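Local coordinates for chromosome partition protein Smc (Pyrococcus furiosus, PDB 3NWC) that forms homodimers through its hinge domain, binds DNA there, and is probably required for chromosome condensation and partitioning, at residues E26-S31 against E75-Y80; D64-E69 against G87-L92. All coordinates share one frame; numbering follows the deposited sequence. Where two conformers were deposited one is given.

Interaction 1. Residues E26-S31 against E75-Y80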
ATOM      1  N   GLU A  26     -18.958  -3.640   0.918  1.00 37.37           N
ATOM      2  CA  GLU A  26     -20.261  -4.288   0.820  1.00 35.81           C
ATOM      3  C   GLU A  26     -21.369  -3.469   1.482  1.00 38.60           C
ATOM      4  O   GLU A  26     -22.470  -3.357   0.943  1.00 48.66           O
ATOM      5  CB  GLU A  26     -20.206  -5.698   1.422  1.00 40.05           C
ATOM      6  CG  GLU A  26     -19.270  -6.638   0.681  1.00 47.60           C
ATOM      7  CD  GLU A  26     -19.512  -6.625  -0.817  0.28 46.25           C
ATOM      8  OE1 GLU A  26     -20.593  -7.080  -1.248  0.50 45.65           O
ATOM      9  OE2 GLU A  26     -18.627  -6.151  -1.562  0.67 44.81           O
ATOM     10  N   GLU A  27     -21.075  -2.905   2.649  1.00 32.87           N
ATOM     11  CA  GLU A  27     -22.029  -2.055   3.360  1.00 40.09           C
ATOM     12  C   GLU A  27     -22.340  -0.769   2.585  1.00 45.86           C
ATOM     13  O   GLU A  27     -23.413  -0.191   2.751  1.00 44.92           O
ATOM     14  CB  GLU A  27     -21.513  -1.725   4.767  1.00 37.45           C
ATOM     15  CG  GLU A  27     -22.437  -2.162   5.903  1.00 51.04           C
ATOM     16  CD  GLU A  27     -23.334  -1.042   6.405  0.28 45.27           C
ATOM     17  OE1 GLU A  27     -23.073   0.133   6.071  0.50 54.38           O
ATOM     18  OE2 GLU A  27     -24.299  -1.335   7.138  0.81 58.69           O
ATOM     19  N   LEU A  28     -21.408  -0.328   1.741  1.00 40.21           N
ATOM     20  CA  LEU A  28     -21.622   0.872   0.925  1.00 36.00           C
ATOM     21  C   LEU A  28     -22.713   0.687  -0.126  1.00 43.38           C
ATOM     22  O   LEU A  28     -23.388   1.644  -0.501  1.00 41.68           O
ATOM     23  CB  LEU A  28     -20.327   1.316   0.227  1.00 36.26           C
ATOM     24  CG  LEU A  28     -19.391   2.288   0.944  1.00 31.09           C
ATOM     25  CD1 LEU A  28     -18.217   2.640   0.042  1.00 28.05           C
ATOM     26  CD2 LEU A  28     -20.130   3.550   1.374  1.00 30.26           C
ATOM     27  N   LYS A  29     -22.876  -0.538  -0.614  1.00 53.82           N
ATOM     28  CA  LYS A  29     -23.885  -0.807  -1.638  1.00 58.74           C
ATOM     29  C   LYS A  29     -25.301  -0.793  -1.056  1.00 60.14           C
ATOM     30  O   LYS A  29     -26.277  -1.040  -1.762  1.00 64.91           O
ATOM     31  CB  LYS A  29     -23.605  -2.129  -2.354  1.00 58.66           C
ATOM     32  CG  LYS A  29     -22.333  -2.115  -3.192  1.00 56.82           C
ATOM     33  CD  LYS A  29     -22.313  -3.265  -4.194  1.00 70.67           C
ATOM     34  CE  LYS A  29     -23.398  -3.103  -5.262  1.00 67.61           C
ATOM     35  NZ  LYS A  29     -23.201  -1.885  -6.110  1.00 59.04           N
ATOM     36  N   ARG A  30     -25.401  -0.490   0.232  1.00 52.50           N
ATOM     37  CA  ARG A  30     -26.689  -0.402   0.903  1.00 59.21           C
ATOM     38  C   ARG A  30     -26.849   0.975   1.530  1.00 51.69           C
ATOM     39  O   ARG A  30     -27.741   1.208   2.343  1.00 56.06           O
ATOM     40  CB  ARG A  30     -26.816  -1.498   1.965  1.00 67.96           C
ATOM     41  CG  ARG A  30     -26.871  -2.910   1.394  1.00 67.19           C
ATOM     42  CD  ARG A  30     -28.143  -3.133   0.587  1.00 85.20           C
ATOM     43  NE  ARG A  30     -29.340  -3.092   1.425  1.00 90.44           N
ATOM     44  CZ  ARG A  30     -30.576  -3.301   0.981  1.00 91.61           C
ATOM     45  NH1 ARG A  30     -30.787  -3.565  -0.302  1.00 96.28           N
ATOM     46  NH2 ARG A  30     -31.601  -3.246   1.820  1.00 98.87           N
ATOM     47  N   SER A  31     -25.972   1.889   1.139  1.00 37.68           N
ATOM     48  CA  SER A  31     -26.034   3.261   1.616  1.00 38.88           C
ATOM     49  C   SER A  31     -26.973   4.101   0.749  1.00 44.38           C
ATOM     50  O   SER A  31     -27.385   5.190   1.146  1.00 50.22           O
ATOM     51  CB  SER A  31     -24.642   3.882   1.586  1.00 40.45           C
ATOM     52  OG  SER A  31     -24.185   3.982   0.252  1.00 36.30           O
ATOM     53  N   GLU A  75     -16.516  11.562  -1.562  1.00 26.11           N
ATOM     54  CA  GLU A  75     -16.733  12.309  -0.329  0.66 31.77           C
ATOM     55  C   GLU A  75     -18.026  11.886   0.373  1.00 29.79           C
ATOM     56  O   GLU A  75     -18.059  11.808   1.596  1.00 25.88           O
ATOM     57  CB  GLU A  75     -16.656  13.828  -0.550  0.66 30.16           C
ATOM     58  CG  GLU A  75     -15.276  14.297  -1.018  0.66 34.79           C
ATOM     59  CD  GLU A  75     -15.028  15.780  -0.791  0.66 36.30           C
ATOM     60  OE1 GLU A  75     -14.333  16.401  -1.626  0.66 33.61           O
ATOM     61  OE2 GLU A  75     -15.513  16.322   0.226  0.66 35.40           O
ATOM     62  N   LYS A  76     -19.074  11.582  -0.384  1.00 28.74           N
ATOM     63  CA  LYS A  76     -20.299  11.091   0.249  1.00 25.70           C
ATOM     64  C   LYS A  76     -20.054   9.747   0.919  1.00 26.11           C
ATOM     65  O   LYS A  76     -20.507   9.505   2.042  1.00 28.99           O
ATOM     66  CB  LYS A  76     -21.442  10.967  -0.762  1.00 37.02           C
ATOM     67  CG  LYS A  76     -22.067  12.297  -1.161  1.00 42.90           C
ATOM     68  CD  LYS A  76     -23.206  12.098  -2.156  1.00 40.67           C
ATOM     69  CE  LYS A  76     -24.211  11.067  -1.654  1.00 45.58           C
ATOM     70  NZ  LYS A  76     -25.366  10.907  -2.594  1.00 63.34           N
ATOM     71  N   ALA A  77     -19.344   8.867   0.222  1.00 22.89           N
ATOM     72  CA  ALA A  77     -19.063   7.539   0.746  1.00 21.13           C
ATOM     73  C   ALA A  77     -18.199   7.616   2.008  1.00 21.09           C
ATOM     74  O   ALA A  77     -18.392   6.845   2.941  1.00 25.24           O
ATOM     75  CB  ALA A  77     -18.386   6.686  -0.312  1.00 21.52           C
ATOM     76  N   ILE A  78     -17.247   8.543   2.025  1.00 22.62           N
ATOM     77  CA  ILE A  78     -16.412   8.740   3.207  1.00 21.73           C
ATOM     78  C   ILE A  78     -17.224   9.244   4.405  1.00 24.34           C
ATOM     79  O   ILE A  78     -16.978   8.848   5.539  1.00 22.26           O
ATOM     80  CB  ILE A  78     -15.222   9.672   2.908  1.00 19.15           C
ATOM     81  CG1 ILE A  78     -14.275   8.984   1.918  1.00 19.78           C
ATOM     82  CG2 ILE A  78     -14.492  10.075   4.188  1.00 27.29           C
ATOM     83  CD1 ILE A  78     -13.155   9.861   1.395  1.00 24.33           C
ATOM     84  N   LYS A  79     -18.203  10.112   4.161  1.00 22.42           N
ATOM     85  CA  LYS A  79     -19.078  10.547   5.252  1.00 25.40           C
ATOM     86  C   LYS A  79     -19.854   9.373   5.828  1.00 25.85           C
ATOM     87  O   LYS A  79     -20.036   9.280   7.041  1.00 26.51           O
ATOM     88  CB  LYS A  79     -20.062  11.624   4.792  1.00 28.46           C
ATOM     89  CG  LYS A  79     -19.442  12.994   4.614  1.00 38.65           C
ATOM     90  CD  LYS A  79     -20.519  14.050   4.393  1.00 50.11           C
ATOM     91  CE  LYS A  79     -19.907  15.381   3.978  1.00 55.72           C
ATOM     92  NZ  LYS A  79     -18.878  15.859   4.943  1.00 62.04           N
ATOM     93  N   TYR A  80     -20.299   8.474   4.952  1.00 24.23           N
ATOM     94  CA  TYR A  80     -21.080   7.319   5.358  1.00 21.92           C
ATOM     95  C   TYR A  80     -20.207   6.378   6.201  1.00 26.44           C
ATOM     96  O   TYR A  80     -20.633   5.883   7.253  1.00 23.97           O
ATOM     97  CB  TYR A  80     -21.640   6.594   4.133  1.00 22.05           C
ATOM     98  CG  TYR A  80     -22.566   5.435   4.465  1.00 26.63           C
ATOM     99  CD1 TYR A  80     -23.939   5.628   4.593  1.00 36.72           C
ATOM    100  CD2 TYR A  80     -22.068   4.154   4.639  1.00 25.72           C
ATOM    101  CE1 TYR A  80     -24.787   4.574   4.897  1.00 36.15           C
ATOM    102  CE2 TYR A  80     -22.910   3.091   4.935  1.00 33.55           C
ATOM    103  CZ  TYR A  80     -24.268   3.307   5.065  1.00 36.86           C
ATOM    104  OH  TYR A  80     -25.107   2.248   5.365  1.00 33.47           O
TER
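Helix 71-83 of the SMC hinge domain lays Tyr80 against helix 24-28 and the residues after it, where Glu27 and Leu28 of the helix and Ser31 beyond it receive the ring. A tyrosine that offers a ring face, a ring carbon and its hydroxyl to three different groups is a compact example of how one aromatic residue can join one helix to another and to the loop that follows it. Ser31 CB stands over the centre of one ring face, 3.4 Å from the centroid of the Tyr80 ring, a close CH-pi contact. The serine oxygen is turned elsewhere: OG sits between the backbone N and the carbonyl carbon (chi1 65°) and donates to Leu28 O at 2.6 Å, in the carbonyl plane on a lone pair. Leu28 O also accepts from Ser31 N, so two bonds close this turn and hold CB over the ring. Ile33 N, just beyond, hydrogen-bonds to Ser31 OG.

Helix 71-83 is the connecting helix of a beta-alpha-beta unit, and the face carrying Ala77 and Tyr80 meets helix 24-28. Tyr80 CG lies anti to the backbone N, beside the carbonyl carbon, on a CB that points toward segment 26-31. At the ring's edge Tyr80 OH donates to Glu27 OE1 over 3.0 Å; the side chains cross at about a right angle, yet carboxylate and ring are nearly coplanar, 29° apart, and the hydroxyl meets the syn side 31° out of the carboxylate plane. Leu28 CD2 lies 3.8 Å from Tyr80 CD2 and 4.0 Å from Ala77 CB, while His84 brings a second ring against Tyr80.

Interaction 2. Residues D64-E69 against G87-L92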
ATOM      1  N   ASP A  64      -8.371  -3.718  -3.349  1.00 18.45           N
ATOM      2  CA  ASP A  64      -9.421  -3.325  -2.403  1.00 17.72           C
ATOM      3  C   ASP A  64      -9.935  -1.898  -2.621  1.00 20.08           C
ATOM      4  O   ASP A  64     -10.865  -1.457  -1.944  1.00 16.72           O
ATOM      5  CB  ASP A  64      -8.916  -3.433  -0.956  1.00 25.17           C
ATOM      6  CG  ASP A  64      -8.283  -4.776  -0.650  0.15 26.70           C
ATOM      7  OD1 ASP A  64      -8.844  -5.821  -1.048  1.00 30.12           O
ATOM      8  OD2 ASP A  64      -7.217  -4.782  -0.000  0.82 29.50           O
ATOM      9  N   ASN A  65      -9.327  -1.167  -3.551  1.00 17.81           N
ATOM     10  CA  ASN A  65      -9.781   0.189  -3.857  1.00 15.48           C
ATOM     11  C   ASN A  65     -11.153   0.156  -4.526  1.00 15.45           C
ATOM     12  O   ASN A  65     -11.435  -0.746  -5.303  1.00 17.51           O
ATOM     13  CB  ASN A  65      -8.817   0.888  -4.821  1.00 15.70           C
ATOM     14  CG  ASN A  65      -7.491   1.282  -4.188  1.00 17.03           C
ATOM     15  OD1 ASN A  65      -6.700   1.990  -4.821  1.00 16.00           O
ATOM     16  ND2 ASN A  65      -7.223   0.818  -2.979  1.00 17.57           N
ATOM     17  N   VAL A  66     -11.995   1.146  -4.226  1.00 15.60           N
ATOM     18  CA  VAL A  66     -13.371   1.178  -4.713  1.00 16.77           C
ATOM     19  C   VAL A  66     -13.485   2.196  -5.825  1.00 18.46           C
ATOM     20  O   VAL A  66     -13.169   3.362  -5.627  1.00 17.60           O
ATOM     21  CB  VAL A  66     -14.363   1.588  -3.601  1.00 21.05           C
ATOM     22  CG1 VAL A  66     -15.786   1.668  -4.163  1.00 17.14           C
ATOM     23  CG2 VAL A  66     -14.320   0.595  -2.432  1.00 19.46           C
ATOM     24  N   VAL A  67     -13.917   1.738  -6.995  1.00 17.56           N
ATOM     25  CA  VAL A  67     -14.076   2.606  -8.164  1.00 20.43           C
ATOM     26  C   VAL A  67     -15.414   3.346  -8.076  1.00 18.28           C
ATOM     27  O   VAL A  67     -16.458   2.722  -7.894  1.00 20.61           O
ATOM     28  CB  VAL A  67     -14.040   1.777  -9.461  1.00 16.10           C
ATOM     29  CG1 VAL A  67     -14.241   2.674 -10.704  1.00 18.69           C
ATOM     30  CG2 VAL A  67     -12.717   1.032  -9.583  1.00 18.91           C
ATOM     31  N   VAL A  68     -15.379   4.669  -8.193  1.00 20.09           N
ATOM     32  CA  VAL A  68     -16.592   5.488  -8.144  1.00 21.48           C
ATOM     33  C   VAL A  68     -16.626   6.480  -9.311  1.00 18.13           C
ATOM     34  O   VAL A  68     -15.612   6.726  -9.953  1.00 23.42           O
ATOM     35  CB  VAL A  68     -16.720   6.266  -6.816  1.00 24.09           C
ATOM     36  CG1 VAL A  68     -16.739   5.300  -5.642  1.00 21.76           C
ATOM     37  CG2 VAL A  68     -15.582   7.278  -6.659  1.00 20.57           C
ATOM     38  N   GLU A  69     -17.804   7.038  -9.560  1.00 24.42           N
ATOM     39  CA  GLU A  69     -18.022   7.932 -10.699  1.00 27.98           C
ATOM     40  C   GLU A  69     -17.153   9.176 -10.609  1.00 24.84           C
ATOM     41  O   GLU A  69     -16.463   9.532 -11.571  1.00 29.39           O
ATOM     42  CB  GLU A  69     -19.499   8.326 -10.791  1.00 30.13           C
ATOM     43  CG  GLU A  69     -19.844   9.216 -11.984  1.00 38.69           C
ATOM     44  OE1 GLU A  69     -18.810   8.078 -13.809  0.77 41.50           O
ATOM     45  OE2 GLU A  69     -20.996   8.239 -13.822  0.68 48.80           O
ATOM     46  N   GLY A  87     -14.698   1.951   9.266  1.00 21.18           N
ATOM     47  CA  GLY A  87     -13.292   1.979   8.907  1.00 21.01           C
ATOM     48  C   GLY A  87     -13.013   2.820   7.677  1.00 18.18           C
ATOM     49  O   GLY A  87     -13.737   3.765   7.383  1.00 18.27           O
ATOM     50  N   ARG A  88     -11.955   2.460   6.956  1.00 14.61           N
ATOM     51  CA  ARG A  88     -11.471   3.266   5.837  1.00 18.16           C
ATOM     52  C   ARG A  88     -11.495   2.537   4.505  1.00 16.14           C
ATOM     53  O   ARG A  88     -11.350   1.319   4.450  1.00 18.40           O
ATOM     54  CB  ARG A  88     -10.048   3.753   6.119  1.00 16.78           C
ATOM     55  CG  ARG A  88     -10.012   4.809   7.211  1.00 17.20           C
ATOM     56  CD  ARG A  88      -8.615   5.059   7.694  1.00 17.79           C
ATOM     57  NE  ARG A  88      -7.732   5.729   6.714  1.00 16.55           N
ATOM     58  CZ  ARG A  88      -7.612   7.054   6.584  1.00 15.45           C
ATOM     59  NH1 ARG A  88      -8.356   7.882   7.303  1.00 15.40           N
ATOM     60  NH2 ARG A  88      -6.747   7.566   5.720  1.00 18.94           N
ATOM     61  N   LEU A  89     -11.691   3.306   3.436  1.00 17.38           N
ATOM     62  CA  LEU A  89     -11.519   2.814   2.071  1.00 18.19           C
ATOM     63  C   LEU A  89     -10.797   3.844   1.224  1.00 17.92           C
ATOM     64  O   LEU A  89     -10.807   5.034   1.532  1.00 14.39           O
ATOM     65  CB  LEU A  89     -12.873   2.519   1.419  1.00 19.75           C
ATOM     66  CG  LEU A  89     -13.732   1.414   2.039  1.00 21.38           C
ATOM     67  CD1 LEU A  89     -15.121   1.391   1.393  1.00 22.40           C
ATOM     68  CD2 LEU A  89     -13.061   0.037   1.954  1.00 21.52           C
ATOM     69  N   THR A  90     -10.172   3.360   0.150  1.00 17.06           N
ATOM     70  CA  THR A  90      -9.545   4.184  -0.863  1.00 16.28           C
ATOM     71  C   THR A  90     -10.439   4.190  -2.089  1.00 17.36           C
ATOM     72  O   THR A  90     -10.835   3.127  -2.589  1.00 17.19           O
ATOM     73  CB  THR A  90      -8.162   3.629  -1.236  1.00 20.73           C
ATOM     74  OG1 THR A  90      -7.328   3.648  -0.074  1.00 20.26           O
ATOM     75  CG2 THR A  90      -7.514   4.488  -2.321  1.00 16.59           C
ATOM     76  N   PHE A  91     -10.780   5.390  -2.554  1.00 15.56           N
ATOM     77  CA  PHE A  91     -11.706   5.536  -3.677  1.00 18.13           C
ATOM     78  C   PHE A  91     -10.990   6.012  -4.921  1.00 17.32           C
ATOM     79  O   PHE A  91     -10.093   6.860  -4.833  1.00 18.25           O
ATOM     80  CB  PHE A  91     -12.811   6.514  -3.294  1.00 18.03           C
ATOM     81  CG  PHE A  91     -13.647   6.040  -2.134  1.00 18.83           C
ATOM     82  CD1 PHE A  91     -14.737   5.207  -2.343  1.00 20.41           C
ATOM     83  CD2 PHE A  91     -13.327   6.407  -0.833  1.00 18.12           C
ATOM     84  CE1 PHE A  91     -15.504   4.759  -1.272  1.00 20.91           C
ATOM     85  CE2 PHE A  91     -14.085   5.962   0.242  1.00 18.22           C
ATOM     86  CZ  PHE A  91     -15.181   5.137   0.019  1.00 19.11           C
ATOM     87  N   LEU A  92     -11.395   5.472  -6.073  1.00 16.23           N
ATOM     88  CA  LEU A  92     -10.831   5.852  -7.371  1.00 17.79           C
ATOM     89  C   LEU A  92     -11.899   6.538  -8.232  1.00 16.74           C
ATOM     90  O   LEU A  92     -12.740   5.868  -8.831  1.00 20.92           O
ATOM     91  CB  LEU A  92     -10.291   4.616  -8.093  1.00 16.54           C
ATOM     92  CG  LEU A  92      -9.365   3.707  -7.270  1.00 17.14           C
ATOM     93  CD1 LEU A  92      -8.836   2.576  -8.138  1.00 15.10           C
ATOM     94  CD2 LEU A  92      -8.208   4.505  -6.697  1.00 19.56           C
TER
HETATM   95  O   HOH W   1      -9.789   0.510  -0.219  1.00 21.36           O
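Val66 pairs with Phe91 and Val67 with Leu92 in parallel register, held by three backbone hydrogen bonds. Val66 bonds to the residues flanking Phe91: its N donates to Thr90 O at 2.8 Å, and Leu92 N returns a bond of the same length to Val66 O. Val68 N reaches Leu92 O at 3.0 Å, the donor standing above the carbonyl plane, 44° out of it. Where direct pairing gives out, a water bridges Asp64 O and Thr90 N.

Strands 66-68 and 89-93 are the two strands of a beta-alpha-beta unit connected by helix 71-83. Strand 66-68 is the middle of a three-stranded sheet, with strand 36-39 on its other side; beyond strand 89-93 the sheet continues into an antiparallel strand of the second subunit.

Apolar contacts occupy the face carrying Val66 and Phe91. Phe91 CD1 is met obliquely by Val66 CB at 3.8 Å and Val68 CG1 at 3.9 Å, and Val66 CG2 touches Leu89 CD1.

The mixed polar and apolar contacts gather round Asn65. The Asn65 side chain lies alongside that of Thr90, pointing the same way, with Asn65 ND2 3.4 Å from Thr90 CB, and crosses that of Leu92 at about a right angle, Asn65 OD1 lying 3.5 Å from Leu92 CD2. That oxygen accepts from Arg62 NH1, while Thr90 OG1 bonds to Thr164 OG1 of the second subunit. An alanine at Asn65 would probably leave Arg62 without this acceptor and open a gap beside Thr90 and the Leu92 methyl CD2.

How the interactions relate
Interactions 1 and 2 illustrate how a connecting helix and the strands it joins can meet in a common apolar layer: their centres lie 10 Å apart, and their segments alternate along the chain. Segment 75-80 belongs to the helix joining the two strands of interaction 2, and packs on the sheet through Phe91. Ile78 CG1 comes within 3.5 Å of Phe91 CE2, and Ala77 CB lies 3.6 Å from Phe91 CZ. From segment 26-31, Leu28 CD1 approaches Leu89 CD1 at 3.6 Å. Both contacts also reach the dimer interface: Ile78 packs on Ile163 of the second subunit, while strand 89-93 pairs with a strand of that subunit.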